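Local coordinates for FAD dependent oxidoreductase (PDB 6PXS), which catalyses the FAD-dependent oxidation of iminodiacetate, as a flavoprotein of the DadA oxidoreductase family, at residues Ile10-Ser14 against Leu337-Ala343; Ala42-Trp48 against Ile144-Val150; Phe306-Gly310 against Asn330-Ala334. Residue numbers count along the deposited sequence, not the author numbering.

How the contacts relate
Here a flavin site is built from distant parts of one chain, and all three contacts touch FAD. Contact 1 pairs the starts of helices 10-20 and 336-352, and along the chain contact 2 and then contact 3 fall between its two segments. Contact 1 lies centrally, its centre about 15 Å from that of contact 2 and about 12 Å from that of contact 3. It touches both, through L337 and T338 against A42-V45 and through L11, V339 and G340 against N330 and L332. Contacts 2 and 3, about 19 Å apart between centres, do not touch (nearest atoms about 6 Å); they reach the pyrimidine end of the flavin and its ribityl side respectively.

Contact 1 (Ile10-Ser14 against Leu337-Ala343); sequences ILGAS and LTVGPFA. With FAD (flavin-adenine dinucleotide), chain E.
Two helices pack at their N-terminal ends in the Rossmann-type FAD-binding fold: 10-14 opens helix 10-20, whose G12 fits a GxGxxG pattern, and 337-343 belongs to helix 336-352. The short axes run nearly parallel, 7.7 Å apart at a crossing angle of -22°. L337 (m, t) has its CA-CB bond directed away, yet its CD2 comes back to 4.4 Å from I10 CB. T338 faces the flavin, T338 N and T338 OG1 donating to FAD O2 at 3.0 and 3.3 Å, while I10 CG2 lies 3.4 Å from FAD O5' and L11 N gives a weak bond of 3.5 Å to FAD O2P. G340 makes the approach possible: its CA is 4.9 Å from the CA of L11, and a beta carbon there would press on I10 CG2. The helix kinks where N of P341, a proline without amide hydrogen, and N of F342 make no bond to the turn before; the L337 carbonyl accepts from Y68 OH in helix 55-76. P341 CD packs 4.0 Å from CG1 of I10 (t, p). A343 N returns to the helical pattern with a 2.8 Å bond to V339 O, and A343 CB meets CD1 of L11 (t, p) at 3.6 Å. One turn after I10, S14 holds chi1 at t, so that S14 OG donates a very short 2.5 Å hydrogen bond to P341 O.

Contact 2 (Ala42-Trp48 against Ile144-Val150); sequences AGVVCPW and IPGGARV. With FAD (flavin-adenine dinucleotide), chain E.
G43 has a backbone that scarcely any other residue could adopt: at phi/psi 112/36 a beta carbon would jam against the preceding carbonyl and also clash with V150 O. Without one, G43 CA makes a CA-H...O contact with V150 O (3.1 Å), while G43 O accepts from V150 N (2.8 Å) and lies 3.0 Å from R149 CA. The chain then enters a two-stranded antiparallel ribbon, 44-45 against 148-149. V44 and R149 form a non-hydrogen-bonded pair (CA-CA 4.6 Å). V45 and A148 form the hydrogen-bonded pair (CA-CA 5.2 Å), joined by V45 N to A148 O at 2.9 Å and A148 N to V45 O at 3.1 Å. V45 CG2 (chi1 t) touches V150 CG1 (chi1 p) at 4.1 Å. Beyond the ribbon, I144-G147 is a type I turn closed by G147 N to I144 O at 3.1 Å. W48 (chi1 -49°, chi2 -81°) covers it, with CE3 3.7 Å from I144 CG2 and the ring edge at G147 N, 3.8 Å from CZ3; C46 SG lies 3.8 Å from G147 CA. Segment 42-48 also lines the flavin site: G43 N (3.2 Å) and V44 N (3.1 Å) donate to FAD O4, and FAD N3 gives a weak bond to V44 O (3.3 Å), so within these segments backbone groups bond O4 and N3. Helix 55-76 packs on V45, P47 and V150, strand 251-254 on V44 and R149, whose guanidinium bonds G84 O, and strand 90-93 on C46 and I144.

Contact 3 (Phe306-Gly310 against Asn330-Ala334); sequences FRPAG and NGLGA. With FAD (flavin-adenine dinucleotide), chain E.
This is a strand-to-loop contact beside the ribityl chain of FAD: the end of strand 298-310 meets the glycine-rich turn between strand 326-330 and helix 336-352, a turn whose G331 and G333 fit a second GxGxxG-like sequence. Its centre is P308 (-74/78), middle of an inverse gamma turn with a weak 2.8 Å A309 N to R307 O bond. The turn presents P308 O to the glycines: G333 N donates to it at 3.1 Å and G331 CA approaches at 3.2 Å in a CA-H...O contact. At G331 (87/21) a beta carbon would jam against the preceding carbonyl, and positive phi at G333 (57/-131) also suits glycine; CA of A309 lies 4.3 Å from CA of G333. The proline ring packs here too, P308 CB 3.0 Å from N330 OD1 and P308 CG 4.4 Å from L332 CB. G333 O accepts from FAD O3' at 2.7 Å. R307 (chi1 m, chi2 t, chi3 -122°, chi4 -103°) puts CD 3.8 Å from A334 CB and lays one guanidinium face over FAD C8M, with NH2 3.4 Å from FAD C7. Strand 220-231 pairs its backbone with R307 and A309 and packs V220 on P308 and N330, whose ND2 is hydrogen-bonded to H218.

Contact 1 (Ile10-Ser14 against Leu337-Ala343)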
loop_
_atom_site.group_PDB
_atom_site.type_symbol
_atom_site.label_atom_id
_atom_site.label_comp_id
_atom_site.label_asym_id
_atom_site.label_seq_id
_atom_site.Cartn_x
_atom_site.Cartn_y
_atom_site.Cartn_z
ATOM N N ILE A 10 -10.549 -17.486 11.815
ATOM C CA ILE A 10 -11.892 -18.008 11.612
ATOM C C ILE A 10 -12.236 -19.015 12.701
ATOM O O ILE A 10 -13.400 -19.135 13.100
ATOM C CB ILE A 10 -12.027 -18.629 10.208
ATOM C CG1 ILE A 10 -13.482 -19.015 9.934
ATOM C CG2 ILE A 10 -11.139 -19.856 10.072
ATOM C CD1 ILE A 10 -14.438 -17.838 9.909
ATOM N N LEU A 11 -11.240 -19.746 13.206
ATOM C CA LEU A 11 -11.517 -20.791 14.185
ATOM C C LEU A 11 -11.670 -20.209 15.584
ATOM O O LEU A 11 -12.649 -20.499 16.281
ATOM C CB LEU A 11 -10.407 -21.843 14.158
ATOM C CG LEU A 11 -10.639 -23.090 15.017
ATOM C CD1 LEU A 11 -11.928 -23.795 14.622
ATOM C CD2 LEU A 11 -9.458 -24.040 14.907
ATOM N N GLY A 12 -10.713 -19.390 16.015
ATOM C CA GLY A 12 -10.844 -18.737 17.305
ATOM C C GLY A 12 -12.038 -17.807 17.374
ATOM O O GLY A 12 -12.632 -17.632 18.441
ATOM N N ALA A 13 -12.408 -17.200 16.244
ATOM C CA ALA A 13 -13.560 -16.305 16.232
ATOM C C ALA A 13 -14.864 -17.086 16.327
ATOM O O ALA A 13 -15.800 -16.662 17.017
ATOM C CB ALA A 13 -13.541 -15.442 14.970
ATOM N N SER A 14 -14.948 -18.230 15.645
ATOM C CA SER A 14 -16.150 -19.050 15.741
ATOM C C SER A 14 -16.330 -19.589 17.154
ATOM O O SER A 14 -17.448 -19.608 17.682
ATOM C CB SER A 14 -16.087 -20.198 14.735
ATOM O OG SER A 14 -17.226 -21.034 14.854
ATOM N N LEU A 337 -12.064 -22.289 6.014
ATOM C CA LEU A 337 -13.261 -21.469 5.871
ATOM C C LEU A 337 -14.515 -22.332 5.807
ATOM O O LEU A 337 -15.599 -21.885 6.199
ATOM C CB LEU A 337 -13.150 -20.584 4.629
ATOM C CG LEU A 337 -11.924 -19.663 4.587
ATOM C CD1 LEU A 337 -11.990 -18.749 3.377
ATOM C CD2 LEU A 337 -11.796 -18.844 5.867
ATOM N N THR A 338 -14.389 -23.571 5.330
ATOM C CA THR A 338 -15.521 -24.490 5.342
ATOM C C THR A 338 -15.665 -25.171 6.699
ATOM O O THR A 338 -16.776 -25.274 7.232
ATOM C CB THR A 338 -15.358 -25.539 4.241
ATOM O OG1 THR A 338 -15.259 -24.891 2.966
ATOM C CG2 THR A 338 -16.542 -26.493 4.229
ATOM N N VAL A 339 -14.552 -25.634 7.270
ATOM C CA VAL A 339 -14.607 -26.373 8.526
ATOM C C VAL A 339 -14.636 -25.435 9.728
ATOM O O VAL A 339 -15.289 -25.734 10.734
ATOM C CB VAL A 339 -13.413 -27.340 8.613
ATOM C CG1 VAL A 339 -13.398 -28.056 9.956
ATOM C CG2 VAL A 339 -13.455 -28.337 7.467
ATOM N N GLY A 340 -13.945 -24.300 9.644
ATOM C CA GLY A 340 -13.752 -23.414 10.769
ATOM C C GLY A 340 -15.013 -23.105 11.551
ATOM O O GLY A 340 -15.114 -23.397 12.748
ATOM N N PRO A 341 -15.999 -22.492 10.889
ATOM C CA PRO A 341 -17.226 -22.103 11.608
ATOM C C PRO A 341 -17.827 -23.222 12.444
ATOM O O PRO A 341 -18.078 -23.031 13.641
ATOM C CB PRO A 341 -18.155 -21.660 10.471
ATOM C CG PRO A 341 -17.231 -21.190 9.396
ATOM C CD PRO A 341 -16.033 -22.094 9.471
ATOM N N PHE A 342 -18.064 -24.393 11.848
ATOM C CA PHE A 342 -18.624 -25.498 12.619
ATOM C C PHE A 342 -17.615 -26.032 13.630
ATOM O O PHE A 342 -17.986 -26.382 14.757
ATOM C CB PHE A 342 -19.086 -26.613 11.684
ATOM C CG PHE A 342 -19.711 -27.778 12.396
ATOM C CD1 PHE A 342 -20.877 -27.615 13.127
ATOM C CD2 PHE A 342 -19.138 -29.036 12.333
ATOM C CE1 PHE A 342 -21.457 -28.684 13.785
ATOM C CE2 PHE A 342 -19.714 -30.111 12.990
ATOM C CZ PHE A 342 -20.876 -29.933 13.715
ATOM N N ALA A 343 -16.337 -26.103 13.251
ATOM C CA ALA A 343 -15.328 -26.580 14.190
ATOM C C ALA A 343 -15.300 -25.729 15.449
ATOM O O ALA A 343 -15.051 -26.247 16.544
ATOM C CB ALA A 343 -13.949 -26.594 13.528
HETATM P PA FAD E . -5.386 -17.986 11.417
HETATM O O1A FAD E . -4.018 -17.745 10.900
HETATM O O2A FAD E . -6.493 -17.316 10.598
HETATM O O5B FAD E . -5.523 -17.565 12.922
HETATM C C5B FAD E . -4.381 -17.543 13.802
HETATM C C4B FAD E . -4.429 -16.278 14.620
HETATM O O4B FAD E . -3.794 -16.505 15.901
HETATM C C3B FAD E . -3.709 -15.084 13.993
HETATM O O3B FAD E . -4.456 -13.890 14.195
HETATM C C2B FAD E . -2.380 -15.053 14.749
HETATM O O2B FAD E . -1.806 -13.752 14.783
HETATM C C1B FAD E . -2.843 -15.490 16.134
HETATM N N9A FAD E . -1.786 -16.026 16.986
HETATM C C8A FAD E . -0.950 -17.075 16.714
HETATM N N7A FAD E . -0.089 -17.333 17.669
HETATM C C5A FAD E . -0.381 -16.384 18.638
HETATM C C6A FAD E . 0.174 -16.118 19.904
HETATM N N6A FAD E . 1.184 -16.812 20.435
HETATM N N1A FAD E . -0.351 -15.096 20.616
HETATM C C2A FAD E . -1.359 -14.394 20.094
HETATM N N3A FAD E . -1.961 -14.555 18.913
HETATM C C4A FAD E . -1.423 -15.571 18.229
HETATM N N1 FAD E . -10.240 -22.554 3.194
HETATM C C2 FAD E . -11.433 -22.869 2.611
HETATM O O2 FAD E . -12.300 -23.510 3.216
HETATM N N3 FAD E . -11.693 -22.464 1.314
HETATM C C4 FAD E . -10.837 -21.746 0.504
HETATM O O4 FAD E . -11.178 -21.442 -0.638
HETATM C C4X FAD E . -9.570 -21.419 1.131
HETATM N N5 FAD E . -8.701 -20.741 0.436
HETATM C C5X FAD E . -7.491 -20.427 1.034
HETATM C C6 FAD E . -6.550 -19.703 0.304
HETATM C C7 FAD E . -5.322 -19.357 0.859
HETATM C C7M FAD E . -4.331 -18.575 0.039
HETATM C C8 FAD E . -5.020 -19.751 2.172
HETATM C C8M FAD E . -3.698 -19.395 2.801
HETATM C C9 FAD E . -5.958 -20.473 2.903
HETATM C C9A FAD E . -7.187 -20.814 2.347
HETATM N N10 FAD E . -8.157 -21.543 3.065
HETATM C C10 FAD E . -9.361 -21.867 2.483
HETATM C "C1'" FAD E . -7.895 -21.992 4.442
HETATM C "C2'" FAD E . -8.288 -20.962 5.500
HETATM O "O2'" FAD E . -7.953 -19.646 5.058
HETATM C "C3'" FAD E . -7.531 -21.264 6.793
HETATM O "O3'" FAD E . -7.526 -22.670 7.015
HETATM C "C4'" FAD E . -8.107 -20.586 8.037
HETATM O "O4'" FAD E . -8.139 -19.176 7.824
HETATM C "C5'" FAD E . -7.294 -20.911 9.272
HETATM O "O5'" FAD E . -7.819 -20.172 10.394
HETATM P P FAD E . -7.095 -20.198 11.791
HETATM O O1P FAD E . -6.836 -21.655 12.188
HETATM O O2P FAD E . -7.810 -19.381 12.805
HETATM O O3P FAD E . -5.687 -19.542 11.453
#

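Contact 2 (Ala42-Trp48 against Ile144-Val150)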
loop_
_atom_site.group_PDB
_atom_site.type_symbol
_atom_site.label_atom_id
_atom_site.label_comp_id
_atom_site.label_asym_id
_atom_site.label_seq_id
_atom_site.Cartn_x
_atom_site.Cartn_y
_atom_site.Cartn_z
ATOM N N ALA A 42 -9.439 -17.700 0.202
ATOM C CA ALA A 42 -10.229 -17.494 -1.007
ATOM C C ALA A 42 -11.713 -17.415 -0.676
ATOM O O ALA A 42 -12.362 -16.389 -0.909
ATOM C CB ALA A 42 -9.955 -18.621 -2.005
ATOM N N GLY A 43 -12.263 -18.492 -0.120
ATOM C CA GLY A 43 -13.642 -18.489 0.326
ATOM C C GLY A 43 -14.572 -19.383 -0.467
ATOM O O GLY A 43 -15.737 -19.035 -0.673
ATOM N N VAL A 44 -14.080 -20.533 -0.916
ATOM C CA VAL A 44 -14.898 -21.495 -1.646
ATOM C C VAL A 44 -15.479 -22.496 -0.659
ATOM O O VAL A 44 -14.767 -23.013 0.210
ATOM C CB VAL A 44 -14.074 -22.208 -2.729
ATOM C CG1 VAL A 44 -14.903 -23.297 -3.391
ATOM C CG2 VAL A 44 -13.580 -21.208 -3.758
ATOM N N VAL A 45 -16.776 -22.773 -0.790
ATOM C CA VAL A 45 -17.476 -23.735 0.062
ATOM C C VAL A 45 -18.194 -24.704 -0.874
ATOM O O VAL A 45 -19.340 -24.474 -1.274
ATOM C CB VAL A 45 -18.461 -23.063 1.024
ATOM C CG1 VAL A 45 -19.134 -24.102 1.901
ATOM C CG2 VAL A 45 -17.744 -22.025 1.873
ATOM N N CYS A 46 -17.527 -25.804 -1.219
ATOM C CA CYS A 46 -18.072 -26.781 -2.154
ATOM C C CYS A 46 -17.324 -28.103 -1.998
ATOM O O CYS A 46 -16.407 -28.395 -2.776
ATOM C CB CYS A 46 -17.971 -26.262 -3.588
ATOM S SG CYS A 46 -18.872 -27.250 -4.799
ATOM N N PRO A 47 -17.687 -28.927 -1.009
ATOM C CA PRO A 47 -16.849 -30.090 -0.677
ATOM C C PRO A 47 -17.078 -31.318 -1.543
ATOM O O PRO A 47 -16.211 -32.203 -1.561
ATOM C CB PRO A 47 -17.240 -30.384 0.776
ATOM C CG PRO A 47 -18.685 -29.990 0.832
ATOM C CD PRO A 47 -18.831 -28.794 -0.089
ATOM N N TRP A 48 -18.201 -31.410 -2.253
ATOM C CA TRP A 48 -18.585 -32.672 -2.874
ATOM C C TRP A 48 -17.642 -33.094 -3.994
ATOM O O TRP A 48 -17.643 -34.271 -4.374
ATOM C CB TRP A 48 -20.015 -32.570 -3.407
ATOM C CG TRP A 48 -20.970 -32.016 -2.395
ATOM C CD1 TRP A 48 -21.566 -32.693 -1.373
ATOM C CD2 TRP A 48 -21.430 -30.663 -2.303
ATOM N NE1 TRP A 48 -22.371 -31.847 -0.651
ATOM C CE2 TRP A 48 -22.305 -30.594 -1.202
ATOM C CE3 TRP A 48 -21.189 -29.503 -3.046
ATOM C CZ2 TRP A 48 -22.941 -29.412 -0.826
ATOM C CZ3 TRP A 48 -21.820 -28.330 -2.671
ATOM C CH2 TRP A 48 -22.685 -28.294 -1.571
ATOM N N ILE A 144 -22.838 -27.825 -10.072
ATOM C CA ILE A 144 -23.302 -28.126 -8.718
ATOM C C ILE A 144 -23.985 -26.879 -8.169
ATOM O O ILE A 144 -23.309 -26.007 -7.605
ATOM C CB ILE A 144 -22.144 -28.561 -7.805
ATOM C CG1 ILE A 144 -21.389 -29.743 -8.417
ATOM C CG2 ILE A 144 -22.672 -28.933 -6.424
ATOM C CD1 ILE A 144 -20.184 -30.182 -7.608
ATOM N N PRO A 145 -25.308 -26.747 -8.300
ATOM C CA PRO A 145 -25.964 -25.505 -7.857
ATOM C C PRO A 145 -25.719 -25.167 -6.396
ATOM O O PRO A 145 -25.869 -23.999 -6.016
ATOM C CB PRO A 145 -27.452 -25.775 -8.125
ATOM C CG PRO A 145 -27.473 -26.866 -9.144
ATOM C CD PRO A 145 -26.267 -27.708 -8.872
ATOM N N GLY A 146 -25.335 -26.142 -5.567
ATOM C CA GLY A 146 -25.168 -25.888 -4.147
ATOM C C GLY A 146 -23.865 -25.217 -3.768
ATOM O O GLY A 146 -23.754 -24.692 -2.656
ATOM N N GLY A 147 -22.877 -25.226 -4.659
ATOM C CA GLY A 147 -21.609 -24.589 -4.367
ATOM C C GLY A 147 -21.774 -23.119 -4.048
ATOM O O GLY A 147 -22.484 -22.402 -4.759
ATOM N N ALA A 148 -21.132 -22.654 -2.978
ATOM C CA ALA A 148 -21.226 -21.269 -2.549
ATOM C C ALA A 148 -19.832 -20.721 -2.278
ATOM O O ALA A 148 -18.841 -21.455 -2.262
ATOM C CB ALA A 148 -22.101 -21.129 -1.296
ATOM N N ARG A 149 -19.770 -19.407 -2.069
ATOM C CA ARG A 149 -18.535 -18.729 -1.704
ATOM C C ARG A 149 -18.830 -17.744 -0.581
ATOM O O ARG A 149 -19.988 -17.472 -0.256
ATOM C CB ARG A 149 -17.896 -18.022 -2.910
ATOM C CG ARG A 149 -18.855 -17.241 -3.810
ATOM C CD ARG A 149 -19.265 -15.891 -3.225
ATOM N NE ARG A 149 -19.942 -15.062 -4.221
ATOM C CZ ARG A 149 -20.512 -13.888 -3.967
ATOM N NH1 ARG A 149 -20.502 -13.386 -2.737
ATOM N NH2 ARG A 149 -21.099 -13.212 -4.946
ATOM N N VAL A 150 -17.763 -17.216 0.019
ATOM C CA VAL A 150 -17.882 -16.297 1.148
ATOM C C VAL A 150 -16.562 -15.555 1.296
ATOM O O VAL A 150 -15.517 -16.019 0.842
ATOM C CB VAL A 150 -18.248 -17.055 2.449
ATOM C CG1 VAL A 150 -17.168 -18.072 2.796
ATOM C CG2 VAL A 150 -18.459 -16.077 3.593
HETATM P PA FAD E . -5.386 -17.986 11.417
HETATM O O1A FAD E . -4.018 -17.745 10.900
HETATM O O2A FAD E . -6.493 -17.316 10.598
HETATM O O5B FAD E . -5.523 -17.565 12.922
HETATM C C5B FAD E . -4.381 -17.543 13.802
HETATM C C4B FAD E . -4.429 -16.278 14.620
HETATM O O4B FAD E . -3.794 -16.505 15.901
HETATM C C3B FAD E . -3.709 -15.084 13.993
HETATM O O3B FAD E . -4.456 -13.890 14.195
HETATM C C2B FAD E . -2.380 -15.053 14.749
HETATM O O2B FAD E . -1.806 -13.752 14.783
HETATM C C1B FAD E . -2.843 -15.490 16.134
HETATM N N9A FAD E . -1.786 -16.026 16.986
HETATM C C8A FAD E . -0.950 -17.075 16.714
HETATM N N7A FAD E . -0.089 -17.333 17.669
HETATM C C5A FAD E . -0.381 -16.384 18.638
HETATM C C6A FAD E . 0.174 -16.118 19.904
HETATM N N6A FAD E . 1.184 -16.812 20.435
HETATM N N1A FAD E . -0.351 -15.096 20.616
HETATM C C2A FAD E . -1.359 -14.394 20.094
HETATM N N3A FAD E . -1.961 -14.555 18.913
HETATM C C4A FAD E . -1.423 -15.571 18.229
HETATM N N1 FAD E . -10.240 -22.554 3.194
HETATM C C2 FAD E . -11.433 -22.869 2.611
HETATM O O2 FAD E . -12.300 -23.510 3.216
HETATM N N3 FAD E . -11.693 -22.464 1.314
HETATM C C4 FAD E . -10.837 -21.746 0.504
HETATM O O4 FAD E . -11.178 -21.442 -0.638
HETATM C C4X FAD E . -9.570 -21.419 1.131
HETATM N N5 FAD E . -8.701 -20.741 0.436
HETATM C C5X FAD E . -7.491 -20.427 1.034
HETATM C C6 FAD E . -6.550 -19.703 0.304
HETATM C C7 FAD E . -5.322 -19.357 0.859
HETATM C C7M FAD E . -4.331 -18.575 0.039
HETATM C C8 FAD E . -5.020 -19.751 2.172
HETATM C C8M FAD E . -3.698 -19.395 2.801
HETATM C C9 FAD E . -5.958 -20.473 2.903
HETATM C C9A FAD E . -7.187 -20.814 2.347
HETATM N N10 FAD E . -8.157 -21.543 3.065
HETATM C C10 FAD E . -9.361 -21.867 2.483
HETATM C "C1'" FAD E . -7.895 -21.992 4.442
HETATM C "C2'" FAD E . -8.288 -20.962 5.500
HETATM O "O2'" FAD E . -7.953 -19.646 5.058
HETATM C "C3'" FAD E . -7.531 -21.264 6.793
HETATM O "O3'" FAD E . -7.526 -22.670 7.015
HETATM C "C4'" FAD E . -8.107 -20.586 8.037
HETATM O "O4'" FAD E . -8.139 -19.176 7.824
HETATM C "C5'" FAD E . -7.294 -20.911 9.272
HETATM O "O5'" FAD E . -7.819 -20.172 10.394
HETATM P P FAD E . -7.095 -20.198 11.791
HETATM O O1P FAD E . -6.836 -21.655 12.188
HETATM O O2P FAD E . -7.810 -19.381 12.805
HETATM O O3P FAD E . -5.687 -19.542 11.453
#

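Contact 3 (Phe306-Gly310 against Asn330-Ala334)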
loop_
_atom_site.group_PDB
_atom_site.type_symbol
_atom_site.label_atom_id
_atom_site.label_comp_id
_atom_site.label_asym_id
_atom_site.label_seq_id
_atom_site.Cartn_x
_atom_site.Cartn_y
_atom_site.Cartn_z
ATOM N N PHE A 306 -0.497 -18.093 5.490
ATOM C CA PHE A 306 0.147 -19.327 5.921
ATOM C C PHE A 306 -0.930 -20.271 6.445
ATOM O O PHE A 306 -1.496 -20.044 7.520
ATOM C CB PHE A 306 1.203 -19.046 6.989
ATOM C CG PHE A 306 2.220 -18.012 6.583
ATOM C CD1 PHE A 306 3.077 -18.240 5.519
ATOM C CD2 PHE A 306 2.328 -16.819 7.278
ATOM C CE1 PHE A 306 4.016 -17.291 5.150
ATOM C CE2 PHE A 306 3.266 -15.867 6.915
ATOM C CZ PHE A 306 4.109 -16.104 5.851
ATOM N N ARG A 307 -1.219 -21.320 5.683
ATOM C CA ARG A 307 -2.220 -22.283 6.106
ATOM C C ARG A 307 -1.697 -23.092 7.292
ATOM O O ARG A 307 -0.535 -23.511 7.292
ATOM C CB ARG A 307 -2.574 -23.235 4.966
ATOM C CG ARG A 307 -3.135 -22.575 3.725
ATOM C CD ARG A 307 -3.308 -23.602 2.618
ATOM N NE ARG A 307 -2.549 -23.246 1.423
ATOM C CZ ARG A 307 -3.072 -22.731 0.314
ATOM N NH1 ARG A 307 -2.280 -22.439 -0.706
ATOM N NH2 ARG A 307 -4.376 -22.512 0.211
ATOM N N PRO A 308 -2.523 -23.337 8.312
ATOM C CA PRO A 308 -2.104 -24.267 9.368
ATOM C C PRO A 308 -2.165 -25.703 8.876
ATOM O O PRO A 308 -3.112 -26.434 9.179
ATOM C CB PRO A 308 -3.108 -23.997 10.492
ATOM C CG PRO A 308 -4.333 -23.538 9.786
ATOM C CD PRO A 308 -3.857 -22.772 8.576
ATOM N N ALA A 309 -1.162 -26.107 8.100
ATOM C CA ALA A 309 -1.142 -27.433 7.498
ATOM C C ALA A 309 -0.573 -28.436 8.490
ATOM O O ALA A 309 0.553 -28.271 8.973
ATOM C CB ALA A 309 -0.317 -27.420 6.215
ATOM N N GLY A 310 -1.348 -29.476 8.795
ATOM C CA GLY A 310 -0.926 -30.502 9.720
ATOM C C GLY A 310 -0.322 -31.701 9.007
ATOM O O GLY A 310 -0.422 -31.855 7.793
ATOM N N ASN A 330 -6.701 -26.599 15.598
ATOM C CA ASN A 330 -5.738 -26.223 14.568
ATOM C C ASN A 330 -5.716 -27.329 13.519
ATOM O O ASN A 330 -6.385 -28.358 13.657
ATOM C CB ASN A 330 -4.352 -25.985 15.172
ATOM C CG ASN A 330 -3.472 -25.131 14.289
ATOM O OD1 ASN A 330 -3.935 -24.567 13.298
ATOM N ND2 ASN A 330 -2.197 -25.022 14.647
ATOM N N GLY A 331 -4.939 -27.106 12.464
ATOM C CA GLY A 331 -4.831 -28.069 11.388
ATOM C C GLY A 331 -5.878 -27.930 10.312
ATOM O O GLY A 331 -6.131 -28.897 9.585
ATOM N N LEU A 332 -6.499 -26.756 10.183
ATOM C CA LEU A 332 -7.563 -26.581 9.203
ATOM C C LEU A 332 -7.041 -26.577 7.774
ATOM O O LEU A 332 -7.829 -26.766 6.842
ATOM C CB LEU A 332 -8.319 -25.285 9.486
ATOM C CG LEU A 332 -8.996 -25.224 10.855
ATOM C CD1 LEU A 332 -9.716 -23.897 11.045
ATOM C CD2 LEU A 332 -9.956 -26.392 11.027
ATOM N N GLY A 333 -5.743 -26.365 7.582
ATOM C CA GLY A 333 -5.166 -26.492 6.253
ATOM C C GLY A 333 -5.851 -25.589 5.248
ATOM O O GLY A 333 -6.052 -24.392 5.487
ATOM N N ALA A 334 -6.223 -26.167 4.105
ATOM C CA ALA A 334 -6.789 -25.422 2.989
ATOM C C ALA A 334 -8.310 -25.510 2.931
ATOM O O ALA A 334 -8.902 -25.208 1.888
ATOM C CB ALA A 334 -6.189 -25.916 1.673
HETATM P PA FAD E . -5.386 -17.986 11.417
HETATM O O1A FAD E . -4.018 -17.745 10.900
HETATM O O2A FAD E . -6.493 -17.316 10.598
HETATM O O5B FAD E . -5.523 -17.565 12.922
HETATM C C5B FAD E . -4.381 -17.543 13.802
HETATM C C4B FAD E . -4.429 -16.278 14.620
HETATM O O4B FAD E . -3.794 -16.505 15.901
HETATM C C3B FAD E . -3.709 -15.084 13.993
HETATM O O3B FAD E . -4.456 -13.890 14.195
HETATM C C2B FAD E . -2.380 -15.053 14.749
HETATM O O2B FAD E . -1.806 -13.752 14.783
HETATM C C1B FAD E . -2.843 -15.490 16.134
HETATM N N9A FAD E . -1.786 -16.026 16.986
HETATM C C8A FAD E . -0.950 -17.075 16.714
HETATM N N7A FAD E . -0.089 -17.333 17.669
HETATM C C5A FAD E . -0.381 -16.384 18.638
HETATM C C6A FAD E . 0.174 -16.118 19.904
HETATM N N6A FAD E . 1.184 -16.812 20.435
HETATM N N1A FAD E . -0.351 -15.096 20.616
HETATM C C2A FAD E . -1.359 -14.394 20.094
HETATM N N3A FAD E . -1.961 -14.555 18.913
HETATM C C4A FAD E . -1.423 -15.571 18.229
HETATM N N1 FAD E . -10.240 -22.554 3.194
HETATM C C2 FAD E . -11.433 -22.869 2.611
HETATM O O2 FAD E . -12.300 -23.510 3.216
HETATM N N3 FAD E . -11.693 -22.464 1.314
HETATM C C4 FAD E . -10.837 -21.746 0.504
HETATM O O4 FAD E . -11.178 -21.442 -0.638
HETATM C C4X FAD E . -9.570 -21.419 1.131
HETATM N N5 FAD E . -8.701 -20.741 0.436
HETATM C C5X FAD E . -7.491 -20.427 1.034
HETATM C C6 FAD E . -6.550 -19.703 0.304
HETATM C C7 FAD E . -5.322 -19.357 0.859
HETATM C C7M FAD E . -4.331 -18.575 0.039
HETATM C C8 FAD E . -5.020 -19.751 2.172
HETATM C C8M FAD E . -3.698 -19.395 2.801
HETATM C C9 FAD E . -5.958 -20.473 2.903
HETATM C C9A FAD E . -7.187 -20.814 2.347
HETATM N N10 FAD E . -8.157 -21.543 3.065
HETATM C C10 FAD E . -9.361 -21.867 2.483
HETATM C "C1'" FAD E . -7.895 -21.992 4.442
HETATM C "C2'" FAD E . -8.288 -20.962 5.500
HETATM O "O2'" FAD E . -7.953 -19.646 5.058
HETATM C "C3'" FAD E . -7.531 -21.264 6.793
HETATM O "O3'" FAD E . -7.526 -22.670 7.015
HETATM C "C4'" FAD E . -8.107 -20.586 8.037
HETATM O "O4'" FAD E . -8.139 -19.176 7.824
HETATM C "C5'" FAD E . -7.294 -20.911 9.272
HETATM O "O5'" FAD E . -7.819 -20.172 10.394
HETATM P P FAD E . -7.095 -20.198 11.791
HETATM O O1P FAD E . -6.836 -21.655 12.188
HETATM O O2P FAD E . -7.810 -19.381 12.805
HETATM O O3P FAD E . -5.687 -19.542 11.453
#